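Local coordinates for molybdenum ABC transporter, periplasmic molybdenum-binding protein (Vibrio cholerae, PDB 4RXL), which binds tungstate and probably serves as the periplasmic molybdate- and tungstate-capturing component of an ABC transporter, at residues V78-A83 with P194-L199; S114-A119 with P141-R146. All coordinates share one frame; numbering follows the deposited sequence.

Overall arrangement
The two contacts belong to different lobes of a periplasmic binding protein fold, with centres about 27 Å apart on opposite sides of the chain's centre and nearest atoms about 11 Å apart. They share no helix or strand. Contact 1 is mostly buried: two antiparallel strands, far apart in sequence, are joined by main-chain hydrogen bonds, and one tyrosine reaches toward the tungstate pocket. Contact 2, formed by chain that runs between the two strands of contact 1, is partly exposed and lies farther out, where strand 116-119 begins beside the turn after helix 140-143. Leucines fill its inner side, while two arginines and a water serve carbonyl oxygens nearer the surface.

Contact 1. Residues V78-A83 with P194-L199; sequences VVTLAA and PIRYPL
The strands of 78-83 and 195-199 run antiparallel with a pronounced twist, their directions 137° apart. Val79 and Leu199 form a hydrogen-bonded pair: Val79 N donates to Leu199 O at 3.0 Å, and Leu199 N returns a bond to Val79 O at 2.8 Å, nearly along the carbonyl axis. Register then slips by one residue. Leu81 N bonds to Tyr197 O at 2.8 Å, whereas Tyr197 N bonds to Ala82 O at 2.9 Å, so Leu81 and Ala82 together face Tyr197 in a beta bulge. Leu81, with psi at -38°, makes the kink, and Ala82 N is left buried without a partner. Pro198, lacking an N-H, is suited to the non-hydrogen-bonded pair with Thr80.

On the face bearing Val79 and Leu199, the two side chains lie alongside each other, Val79 CG2 to Leu199 CD2 at 4.2 Å. On the other face Val78 CG1 rests 3.7 Å from Pro198 CB. Small Ala83 admits the bent side chain of Arg196, whose NH2 comes within 3.4 Å of Ala83 CB and at the same time donates to Ile195 O from above the carbonyl plane. Tyr197 turns its ring so that Ala82 O meets the edge in plane, CD1 being 3.6 Å from that oxygen. Its hydroxyl bonds Ser13, a residue of the tungstate pocket, and also Asn84, a position consistent with second-shell support of the site.

Helix 206-215 packs against Leu81 and Leu199, while helix 61-69 meets Val78, Arg196 and Pro198. Beyond Pro198, a backbone bond to Ser58 carries the sheet on to its neighbouring strand, 55-57.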
loop_
_atom_site.group_PDB
_atom_site.type_symbol
_atom_site.label_atom_id
_atom_site.label_comp_id
_atom_site.label_asym_id
_atom_site.label_seq_id
_atom_site.Cartn_x
_atom_site.Cartn_y
_atom_site.Cartn_z
ATOM N N VAL A 78 -3.980 -4.235 17.821
ATOM C CA VAL A 78 -3.500 -3.596 16.621
ATOM C C VAL A 78 -2.166 -2.964 16.948
ATOM O O VAL A 78 -2.043 -2.268 17.945
ATOM C CB VAL A 78 -4.471 -2.509 16.125
ATOM C CG1 VAL A 78 -3.997 -1.911 14.813
ATOM C CG2 VAL A 78 -5.878 -3.065 16.013
ATOM N N VAL A 79 -1.155 -3.228 16.132
ATOM C CA VAL A 79 0.181 -2.640 16.358
ATOM C C VAL A 79 0.686 -2.129 15.024
ATOM O O VAL A 79 0.310 -2.643 13.995
ATOM C CB VAL A 79 1.183 -3.645 16.970
ATOM C CG1 VAL A 79 0.614 -4.248 18.246
ATOM C CG2 VAL A 79 1.550 -4.741 15.979
ATOM N N THR A 80 1.511 -1.096 14.996
ATOM C CA THR A 80 2.008 -0.596 13.712
ATOM C C THR A 80 3.254 -1.381 13.316
ATOM O O THR A 80 4.178 -1.588 14.106
ATOM C CB THR A 80 2.326 0.903 13.751
ATOM O OG1 THR A 80 1.219 1.593 14.329
ATOM C CG2 THR A 80 2.561 1.433 12.364
ATOM N N LEU A 81 3.250 -1.830 12.081
ATOM C CA LEU A 81 4.269 -2.713 11.559
ATOM C C LEU A 81 5.386 -1.988 10.766
ATOM O O LEU A 81 6.553 -2.373 10.803
ATOM C CB LEU A 81 3.567 -3.714 10.660
ATOM C CG LEU A 81 4.371 -4.883 10.145
ATOM C CD1 LEU A 81 4.951 -5.659 11.309
ATOM C CD2 LEU A 81 3.449 -5.739 9.320
ATOM N N ALA A 82 5.019 -0.965 10.007
ATOM C CA ALA A 82 5.922 -0.402 9.016
ATOM C C ALA A 82 5.385 0.935 8.523
ATOM O O ALA A 82 4.220 1.268 8.738
ATOM C CB ALA A 82 6.019 -1.371 7.845
ATOM N N ALA A 83 6.236 1.671 7.813
ATOM C CA ALA A 83 5.831 2.901 7.152
ATOM C C ALA A 83 6.288 2.894 5.708
ATOM O O ALA A 83 7.033 2.013 5.272
ATOM C CB ALA A 83 6.400 4.105 7.884
ATOM N N PRO A 194 0.946 10.627 7.059
ATOM C CA PRO A 194 2.008 9.625 7.138
ATOM C C PRO A 194 1.488 8.216 6.849
ATOM O O PRO A 194 0.483 7.788 7.410
ATOM C CB PRO A 194 2.514 9.756 8.573
ATOM C CG PRO A 194 2.146 11.137 9.001
ATOM C CD PRO A 194 0.890 11.484 8.259
ATOM N N ILE A 195 2.162 7.506 5.951
ATOM C CA ILE A 195 1.766 6.160 5.558
ATOM C C ILE A 195 2.260 5.141 6.570
ATOM O O ILE A 195 3.450 5.040 6.823
ATOM C CB ILE A 195 2.324 5.814 4.191
ATOM C CG1 ILE A 195 1.828 6.837 3.181
ATOM C CG2 ILE A 195 1.939 4.391 3.795
ATOM C CD1 ILE A 195 2.684 6.914 1.932
ATOM N N ARG A 196 1.311 4.449 7.204
ATOM C CA ARG A 196 1.595 3.538 8.289
ATOM C C ARG A 196 0.736 2.302 8.085
ATOM O O ARG A 196 -0.421 2.408 7.662
ATOM C CB ARG A 196 1.250 4.158 9.630
ATOM C CG ARG A 196 2.003 5.436 9.940
ATOM C CD ARG A 196 3.455 5.181 10.306
ATOM N NE ARG A 196 4.160 6.430 10.632
ATOM C CZ ARG A 196 4.755 7.243 9.749
ATOM N NH1 ARG A 196 5.341 8.345 10.199
ATOM N NH2 ARG A 196 4.776 6.987 8.419
ATOM N N TYR A 197 1.330 1.130 8.335
ATOM C CA TYR A 197 0.693 -0.169 8.181
ATOM C C TYR A 197 0.394 -0.828 9.510
ATOM O O TYR A 197 1.287 -1.382 10.129
ATOM C CB TYR A 197 1.626 -1.133 7.421
ATOM C CG TYR A 197 1.843 -0.789 5.983
ATOM C CD1 TYR A 197 2.690 0.212 5.634
ATOM C CD2 TYR A 197 1.211 -1.511 4.938
ATOM C CE1 TYR A 197 2.886 0.556 4.299
ATOM C CE2 TYR A 197 1.431 -1.200 3.617
ATOM C CZ TYR A 197 2.290 -0.173 3.294
ATOM O OH TYR A 197 2.508 0.180 1.974
ATOM N N PRO A 198 -0.841 -0.765 9.967
ATOM C CA PRO A 198 -1.175 -1.544 11.150
ATOM C C PRO A 198 -1.332 -3.033 10.868
ATOM O O PRO A 198 -1.764 -3.440 9.801
ATOM C CB PRO A 198 -2.518 -0.969 11.591
ATOM C CG PRO A 198 -3.107 -0.397 10.364
ATOM C CD PRO A 198 -1.964 0.051 9.485
ATOM N N LEU A 199 -1.041 -3.829 11.886
ATOM C CA LEU A 199 -1.259 -5.253 11.885
ATOM C C LEU A 199 -2.311 -5.505 12.943
ATOM O O LEU A 199 -2.092 -5.194 14.131
ATOM C CB LEU A 199 0.037 -5.967 12.221
ATOM C CG LEU A 199 -0.006 -7.430 12.652
ATOM C CD1 LEU A 199 -0.459 -8.318 11.500
ATOM C CD2 LEU A 199 1.354 -7.842 13.178
#

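Contact 2. Residues S114-A119 with P141-R146; sequences SRLAVA and PELESR
Two bends in the side chain of Arg146, at chi2 (-91°) and chi3 (-104°), fold its guanidinium back toward Ser114, while Arg115 stays extended from CG to NE and reaches along the turn that follows helix 140-143. Leu116 sets CG anti to its backbone N, which sends the side chain inward.

The main link is between backbones: Leu116 N donates to Arg146 O at 2.8 Å, with an N-H...O angle of 163° and the donor in the carbonyl plane. Leu116 also bonds Ala148, so this is the opening of the parallel pairing between strands 116-119 and 147-150, the two strands of a beta-alpha-beta crossover. The turn itself is closed by Arg146 N, which bonds Leu143 O at 2.9 Å.

On the inner side of this link, Leu116 CD2 and Leu143 CD1 approach to 4.3 Å. Branched apolar tips suit this place, because Trp107 and Leu134 from the flanking helices touch both leucines. On the outer side, the CB of Arg115 lies 3.5 Å from Arg146 O. Arg115 NH1 makes only a weak bond to Ser145 O at 3.3 Å; a firmer one goes to Leu147 O. A water at the edge of this guanidinium, in its plane, accepts weakly from NH1 and donates to Glu144 O at 2.8 Å. Arg146 NH1 sits 3.0 Å from Ser114 O at an angle too poor for a hydrogen bond, while its NE is held by Gln108.

Two like charges therefore share this partly exposed edge, Arg115 NE and Arg146 NH1 being 7.0 Å apart. The carbonyl oxygens gathered around them probably offset part of that repulsion, and long flexible arginines can reach such oxygens where the turn leaves helical geometry.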
loop_
_atom_site.group_PDB
_atom_site.type_symbol
_atom_site.label_atom_id
_atom_site.label_comp_id
_atom_site.label_asym_id
_atom_site.label_seq_id
_atom_site.Cartn_x
_atom_site.Cartn_y
_atom_site.Cartn_z
ATOM N N SER A 114 -3.227 10.518 -22.162
ATOM C CA SER A 114 -3.397 9.391 -21.246
ATOM C C SER A 114 -3.928 9.790 -19.859
ATOM O O SER A 114 -4.160 10.937 -19.560
ATOM C CB SER A 114 -2.107 8.602 -21.105
ATOM O OG SER A 114 -1.656 8.053 -22.335
ATOM N N ARG A 115 -4.150 8.790 -19.030
ATOM C CA ARG A 115 -4.636 8.981 -17.665
ATOM C C ARG A 115 -3.595 8.670 -16.579
ATOM O O ARG A 115 -2.706 7.851 -16.774
ATOM C CB ARG A 115 -5.870 8.108 -17.465
ATOM C CG ARG A 115 -7.071 8.548 -18.268
ATOM C CD ARG A 115 -8.288 7.698 -17.969
ATOM N NE ARG A 115 -9.479 8.314 -18.559
ATOM C CZ ARG A 115 -10.324 9.143 -17.935
ATOM N NH1 ARG A 115 -10.169 9.477 -16.651
ATOM N NH2 ARG A 115 -11.360 9.633 -18.611
ATOM N N LEU A 116 -3.712 9.342 -15.439
ATOM C CA LEU A 116 -2.841 9.103 -14.290
ATOM C C LEU A 116 -3.297 7.853 -13.543
ATOM O O LEU A 116 -4.445 7.786 -13.078
ATOM C CB LEU A 116 -2.892 10.306 -13.336
ATOM C CG LEU A 116 -2.064 10.305 -12.058
ATOM C CD1 LEU A 116 -0.567 10.253 -12.311
ATOM C CD2 LEU A 116 -2.422 11.556 -11.253
ATOM N N ALA A 117 -2.407 6.874 -13.417
ATOM C CA ALA A 117 -2.741 5.628 -12.725
ATOM C C ALA A 117 -2.709 5.835 -11.224
ATOM O O ALA A 117 -1.682 6.228 -10.655
ATOM C CB ALA A 117 -1.793 4.512 -13.121
ATOM N N VAL A 118 -3.833 5.566 -10.576
ATOM C CA VAL A 118 -3.926 5.630 -9.122
ATOM C C VAL A 118 -4.879 4.557 -8.630
ATOM O O VAL A 118 -5.721 4.085 -9.413
ATOM C CB VAL A 118 -4.462 6.986 -8.617
ATOM C CG1 VAL A 118 -3.537 8.127 -9.025
ATOM C CG2 VAL A 118 -5.894 7.233 -9.099
ATOM N N ALA A 119 -4.739 4.160 -7.361
ATOM C CA ALA A 119 -5.754 3.290 -6.749
ATOM C C ALA A 119 -6.999 4.128 -6.430
ATOM O O ALA A 119 -6.925 5.357 -6.382
ATOM C CB ALA A 119 -5.243 2.576 -5.524
ATOM N N PRO A 141 -8.405 19.632 -8.686
ATOM C CA PRO A 141 -9.548 19.906 -9.576
ATOM C C PRO A 141 -9.279 19.667 -11.071
ATOM O O PRO A 141 -10.173 19.224 -11.782
ATOM C CB PRO A 141 -9.855 21.376 -9.299
ATOM C CG PRO A 141 -9.394 21.588 -7.898
ATOM C CD PRO A 141 -8.145 20.769 -7.784
ATOM N N GLU A 142 -8.060 19.946 -11.529
ATOM C CA GLU A 142 -7.636 19.635 -12.904
ATOM C C GLU A 142 -7.451 18.134 -13.207
ATOM O O GLU A 142 -7.802 17.673 -14.283
ATOM C CB GLU A 142 -6.324 20.357 -13.229
ATOM C CG GLU A 142 -6.474 21.856 -13.488
ATOM C CD GLU A 142 -6.043 22.734 -12.323
ATOM O OE1 GLU A 142 -5.856 22.219 -11.206
ATOM O OE2 GLU A 142 -5.885 23.954 -12.535
ATOM N N LEU A 143 -6.884 17.389 -12.264
ATOM C CA LEU A 143 -6.555 15.974 -12.466
ATOM C C LEU A 143 -7.676 15.020 -12.089
ATOM O O LEU A 143 -7.651 13.865 -12.499
ATOM C CB LEU A 143 -5.327 15.601 -11.627
ATOM C CG LEU A 143 -4.013 16.229 -12.071
ATOM C CD1 LEU A 143 -2.921 15.842 -11.092
ATOM C CD2 LEU A 143 -3.643 15.808 -13.482
ATOM N N GLU A 144 -8.603 15.491 -11.258
ATOM C CA GLU A 144 -9.844 14.799 -10.911
ATOM C C GLU A 144 -10.412 13.971 -12.086
ATOM O O GLU A 144 -10.774 12.806 -11.930
ATOM C CB GLU A 144 -10.866 15.877 -10.511
ATOM C CG GLU A 144 -12.321 15.451 -10.375
ATOM C CD GLU A 144 -12.640 14.903 -9.003
ATOM O OE1 GLU A 144 -13.207 15.659 -8.186
ATOM O OE2 GLU A 144 -12.321 13.725 -8.740
ATOM N N SER A 145 -10.475 14.592 -13.263
ATOM C CA SER A 145 -11.125 13.985 -14.416
ATOM C C SER A 145 -10.196 13.172 -15.328
ATOM O O SER A 145 -10.630 12.737 -16.406
ATOM C CB SER A 145 -11.797 15.092 -15.237
ATOM O OG SER A 145 -10.847 16.058 -15.689
ATOM N N ARG A 146 -8.943 12.960 -14.900
ATOM C CA ARG A 146 -7.899 12.378 -15.753
ATOM C C ARG A 146 -7.236 11.193 -15.061
ATOM O O ARG A 146 -6.070 10.914 -15.313
ATOM C CB ARG A 146 -6.809 13.418 -16.078
ATOM C CG ARG A 146 -7.301 14.755 -16.615
ATOM C CD ARG A 146 -7.375 14.778 -18.128
ATOM N NE ARG A 146 -6.260 15.529 -18.716
ATOM C CZ ARG A 146 -5.288 15.019 -19.475
ATOM N NH1 ARG A 146 -5.249 13.721 -19.779
ATOM N NH2 ARG A 146 -4.342 15.826 -19.951
HETATM O O HOH W 1 -10.765 10.592 -13.648
#